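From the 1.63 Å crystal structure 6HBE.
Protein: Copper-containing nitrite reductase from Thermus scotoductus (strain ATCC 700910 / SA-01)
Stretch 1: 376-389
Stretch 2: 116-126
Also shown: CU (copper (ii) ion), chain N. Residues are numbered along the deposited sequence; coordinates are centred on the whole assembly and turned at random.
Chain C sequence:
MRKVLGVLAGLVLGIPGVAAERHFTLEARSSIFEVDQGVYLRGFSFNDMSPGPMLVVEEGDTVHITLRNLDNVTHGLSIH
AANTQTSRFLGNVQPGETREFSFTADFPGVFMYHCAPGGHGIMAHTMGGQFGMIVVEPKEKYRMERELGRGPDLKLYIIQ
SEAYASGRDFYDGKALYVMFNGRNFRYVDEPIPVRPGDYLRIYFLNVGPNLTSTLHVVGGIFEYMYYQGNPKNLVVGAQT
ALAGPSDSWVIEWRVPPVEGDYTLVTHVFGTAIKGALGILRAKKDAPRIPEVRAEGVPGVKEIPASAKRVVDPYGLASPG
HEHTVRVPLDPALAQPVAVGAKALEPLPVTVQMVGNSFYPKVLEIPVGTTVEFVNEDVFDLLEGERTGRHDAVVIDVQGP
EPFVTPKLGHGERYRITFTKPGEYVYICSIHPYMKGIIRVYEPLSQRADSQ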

# COMPACT_ATOMS: atom_id res chain seq x y z
N GLU C 376 -14.69 14.39 4.47
CA GLU C 376 -13.94 13.60 3.48
C GLU C 376 -14.55 12.20 3.27
O GLU C 376 -14.22 11.54 2.27
CB GLU C 376 -12.45 13.48 3.86
CG GLU C 376 -11.61 14.73 3.63
CD GLU C 376 -11.58 15.26 2.17
OE1 GLU C 376 -11.92 14.55 1.18
OE2 GLU C 376 -11.19 16.43 1.98
N ASP C 377 -15.44 11.73 4.14
CA ASP C 377 -16.13 10.46 3.86
C ASP C 377 -16.98 10.67 2.61
O ASP C 377 -17.51 11.77 2.39
CB ASP C 377 -16.94 9.93 5.05
CG ASP C 377 -16.10 9.12 6.07
OD1 ASP C 377 -15.06 8.51 5.68
OD2 ASP C 377 -16.48 9.09 7.26
N VAL C 378 -17.08 9.62 1.78
CA VAL C 378 -17.61 9.71 0.42
C VAL C 378 -19.06 9.22 0.30
O VAL C 378 -19.83 9.83 -0.45
CB VAL C 378 -16.69 8.94 -0.58
CG1 VAL C 378 -17.05 9.25 -2.03
CG2 VAL C 378 -15.25 9.34 -0.35
N PHE C 379 -19.43 8.14 1.02
CA PHE C 379 -20.79 7.57 0.98
C PHE C 379 -21.74 8.38 1.89
O PHE C 379 -21.72 8.23 3.11
CB PHE C 379 -20.77 6.10 1.43
CG PHE C 379 -22.06 5.35 1.21
CD1 PHE C 379 -23.11 5.43 2.11
CD2 PHE C 379 -22.20 4.49 0.14
CE1 PHE C 379 -24.28 4.72 1.92
CE2 PHE C 379 -23.35 3.75 -0.06
CZ PHE C 379 -24.41 3.87 0.83
N ASP C 380 -22.55 9.26 1.30
CA ASP C 380 -23.41 10.18 2.10
C ASP C 380 -24.92 9.88 1.91
O ASP C 380 -25.79 10.72 2.15
CB ASP C 380 -23.02 11.65 1.81
CG ASP C 380 -23.16 12.04 0.34
OD1 ASP C 380 -23.84 11.31 -0.45
OD2 ASP C 380 -22.57 13.08 -0.05
N LEU C 381 -25.22 8.65 1.53
CA LEU C 381 -26.59 8.16 1.39
C LEU C 381 -27.07 7.45 2.67
O LEU C 381 -26.32 7.33 3.65
CB LEU C 381 -26.64 7.20 0.21
CG LEU C 381 -26.19 7.80 -1.12
CD1 LEU C 381 -26.02 6.69 -2.14
CD2 LEU C 381 -27.21 8.84 -1.60
N LEU C 382 -28.33 7.00 2.66
CA LEU C 382 -28.93 6.27 3.79
C LEU C 382 -28.91 7.10 5.11
O LEU C 382 -28.95 8.34 5.07
CB LEU C 382 -28.28 4.88 3.93
CG LEU C 382 -28.24 4.02 2.66
CD1 LEU C 382 -27.55 2.69 2.90
CD2 LEU C 382 -29.66 3.79 2.11
N GLU C 383 -28.87 6.44 6.27
CA GLU C 383 -28.91 7.13 7.57
C GLU C 383 -28.21 6.32 8.65
O GLU C 383 -27.94 5.13 8.47
CB GLU C 383 -30.38 7.39 7.99
CG GLU C 383 -31.37 6.29 7.62
CD GLU C 383 -31.13 4.97 8.34
OE1 GLU C 383 -31.13 4.99 9.60
OE2 GLU C 383 -30.94 3.93 7.65
N GLY C 384 -27.94 6.99 9.78
CA GLY C 384 -27.39 6.33 10.97
C GLY C 384 -26.03 5.69 10.68
O GLY C 384 -25.20 6.26 9.94
N GLU C 385 -25.83 4.48 11.21
CA GLU C 385 -24.60 3.72 10.95
C GLU C 385 -24.41 3.30 9.50
O GLU C 385 -23.32 2.85 9.12
CB GLU C 385 -24.53 2.48 11.88
CG GLU C 385 -24.48 2.81 13.36
CD GLU C 385 -23.30 3.67 13.73
OE1 GLU C 385 -22.17 3.44 13.19
OE2 GLU C 385 -23.50 4.57 14.58
N ARG C 386 -25.45 3.43 8.67
CA ARG C 386 -25.33 3.15 7.25
C ARG C 386 -24.79 4.30 6.39
O ARG C 386 -24.47 4.08 5.21
CB ARG C 386 -26.64 2.61 6.69
CG ARG C 386 -27.11 1.34 7.37
CD ARG C 386 -28.26 0.67 6.64
NE ARG C 386 -29.41 1.57 6.56
CZ ARG C 386 -30.41 1.46 5.69
NH1 ARG C 386 -30.44 0.48 4.81
NH2 ARG C 386 -31.41 2.33 5.72
N THR C 387 -24.66 5.50 6.99
CA THR C 387 -24.24 6.71 6.27
C THR C 387 -22.89 7.21 6.73
O THR C 387 -22.44 6.95 7.86
CB THR C 387 -25.28 7.89 6.38
OG1 THR C 387 -25.05 8.84 5.33
CG2 THR C 387 -25.21 8.61 7.70
N GLY C 388 -22.22 7.89 5.80
CA GLY C 388 -20.99 8.63 6.09
C GLY C 388 -21.16 10.14 6.12
O GLY C 388 -20.15 10.86 6.10
N ARG C 389 -22.41 10.63 6.16
CA ARG C 389 -22.69 11.99 6.61
C ARG C 389 -22.31 12.15 8.07
O ARG C 389 -22.42 11.21 8.85
CB ARG C 389 -24.18 12.35 6.45
CG ARG C 389 -24.61 12.68 5.04
CD ARG C 389 -26.05 13.25 4.96
NE ARG C 389 -26.97 12.48 5.80
CZ ARG C 389 -27.59 11.33 5.48
NH1 ARG C 389 -27.47 10.76 4.29
NH2 ARG C 389 -28.38 10.74 6.39
CU CU N . -21.09 -3.14 13.72
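Stretch 2 116-126: APGGHGIMAHT

Stretch 2 enters as an irregular loop, then winds into a helix that is still in place at T126, where the stretch ends. It lies against the looped stretch 1; the nearest CA atoms are those of G119 and R386, 4.8 Å apart. From P117 to G119 the chain runs roughly the same way as E385 to G388, so P117 meets E385, and G118 and G119 meet R386; the helix then turns back. Together the two bury 489 Å².

H120 covers the most surface. Its chi1 is t, and its CA-to-CB bond points toward stretch 1. Its backbone N donates a hydrogen bond to R386 O at 3.0 Å, which ties H120 to the 3-10 segment at E385 and R386. G388 CA lies over one face of the H120 ring, 3.7 Å from the centroid. A side chain at G388 would clash with H120 ND1 and F379 O. H120 NE2 lies 3.3 Å from D377 OD2. A water bonds H120 ND1 at 2.9 Å and accepts from F379 N, also at 2.9 Å, so it bridges the two stretches.

E385 is next. E385 OE1 accepts a nearly straight hydrogen bond from H125 NE2 at 2.8 Å, at the edge of the imidazole. The same ring binds copper through H125 ND1 at 2.0 Å, so one ring nitrogen binds copper and the other donates to the carboxylate. E385 CB packs on P117 CB at 4.2 Å.

R386 lies along the glycine loop. Its CD is 3.3 Å from P117 O, and its CA makes a CH...O contact with G118 O at 3.4 Å. Its guanidinium turns to its own stretch, with R386 NH2 in a salt bridge to E383 OE2 at 2.6 Å.

The glycines permit this closeness. G119 CA sits over the F379 ring, 4.2 Å from the centroid. A CB on G118 would strike R386 CD; one on G119, R386 O and F379 CE1; one on G121, E385 O.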

# COMPACT_ATOMS: atom_id res chain seq x y z
N ALA C 116 -22.11 -5.91 9.23
CA ALA C 116 -22.67 -5.25 8.06
C ALA C 116 -23.97 -4.50 8.43
O ALA C 116 -25.07 -4.96 8.12
CB ALA C 116 -22.92 -6.29 6.97
N PRO C 117 -23.84 -3.34 9.10
CA PRO C 117 -25.01 -2.46 9.28
C PRO C 117 -25.65 -2.15 7.93
O PRO C 117 -26.89 -2.13 7.83
CB PRO C 117 -24.43 -1.20 9.93
CG PRO C 117 -23.01 -1.55 10.32
CD PRO C 117 -22.58 -2.63 9.41
N GLY C 118 -24.80 -1.99 6.90
CA GLY C 118 -25.18 -1.60 5.56
C GLY C 118 -24.39 -0.36 5.18
O GLY C 118 -23.88 0.37 6.06
N GLY C 119 -24.28 -0.15 3.89
CA GLY C 119 -23.62 1.05 3.34
C GLY C 119 -22.23 1.33 3.88
O GLY C 119 -21.40 0.41 3.96
N HIS C 120 -22.01 2.58 4.30
CA HIS C 120 -20.74 3.07 4.79
C HIS C 120 -20.26 2.24 5.98
O HIS C 120 -19.06 2.01 6.15
CB HIS C 120 -20.93 4.53 5.21
CG HIS C 120 -19.68 5.20 5.72
ND1 HIS C 120 -18.65 5.60 4.89
CD2 HIS C 120 -19.33 5.58 6.97
CE1 HIS C 120 -17.72 6.20 5.62
NE2 HIS C 120 -18.11 6.19 6.88
N GLY C 121 -21.20 1.79 6.81
CA GLY C 121 -20.86 1.13 8.05
C GLY C 121 -20.23 -0.21 7.91
O GLY C 121 -19.59 -0.66 8.85
N ILE C 122 -20.47 -0.90 6.79
CA ILE C 122 -19.82 -2.18 6.52
C ILE C 122 -18.30 -2.00 6.68
O ILE C 122 -17.66 -2.71 7.51
CB ILE C 122 -20.14 -2.73 5.11
CG1 ILE C 122 -21.66 -2.97 4.94
CG2 ILE C 122 -19.32 -4.00 4.83
CD1 ILE C 122 -22.08 -3.25 3.51
N MET C 123 -17.76 -1.00 5.96
CA MET C 123 -16.32 -0.68 5.98
C MET C 123 -15.90 -0.08 7.31
O MET C 123 -14.91 -0.55 7.92
CB MET C 123 -15.94 0.26 4.82
CG MET C 123 -16.10 -0.37 3.43
SD MET C 123 -17.81 -0.47 2.78
CE MET C 123 -18.10 1.24 2.32
N ALA C 124 -16.70 0.87 7.84
CA ALA C 124 -16.28 1.55 9.09
C ALA C 124 -16.27 0.63 10.32
O ALA C 124 -15.33 0.68 11.13
CB ALA C 124 -17.13 2.80 9.35
N HIS C 125 -17.26 -0.24 10.44
CA HIS C 125 -17.31 -1.17 11.60
C HIS C 125 -16.29 -2.31 11.51
O HIS C 125 -15.74 -2.73 12.52
CB HIS C 125 -18.70 -1.78 11.80
CG HIS C 125 -19.70 -0.82 12.36
ND1 HIS C 125 -20.68 -1.21 13.25
CD2 HIS C 125 -19.88 0.51 12.17
CE1 HIS C 125 -21.44 -0.17 13.56
NE2 HIS C 125 -20.96 0.89 12.93
N THR C 126 -16.08 -2.85 10.31
CA THR C 126 -15.15 -3.98 10.15
C THR C 126 -13.75 -3.58 10.59
O THR C 126 -13.07 -4.30 11.37
CB THR C 126 -15.19 -4.52 8.71
OG1 THR C 126 -16.48 -5.09 8.45
CG2 THR C 126 -14.11 -5.59 8.50
O HOH W 1 -17.46 6.65 2.49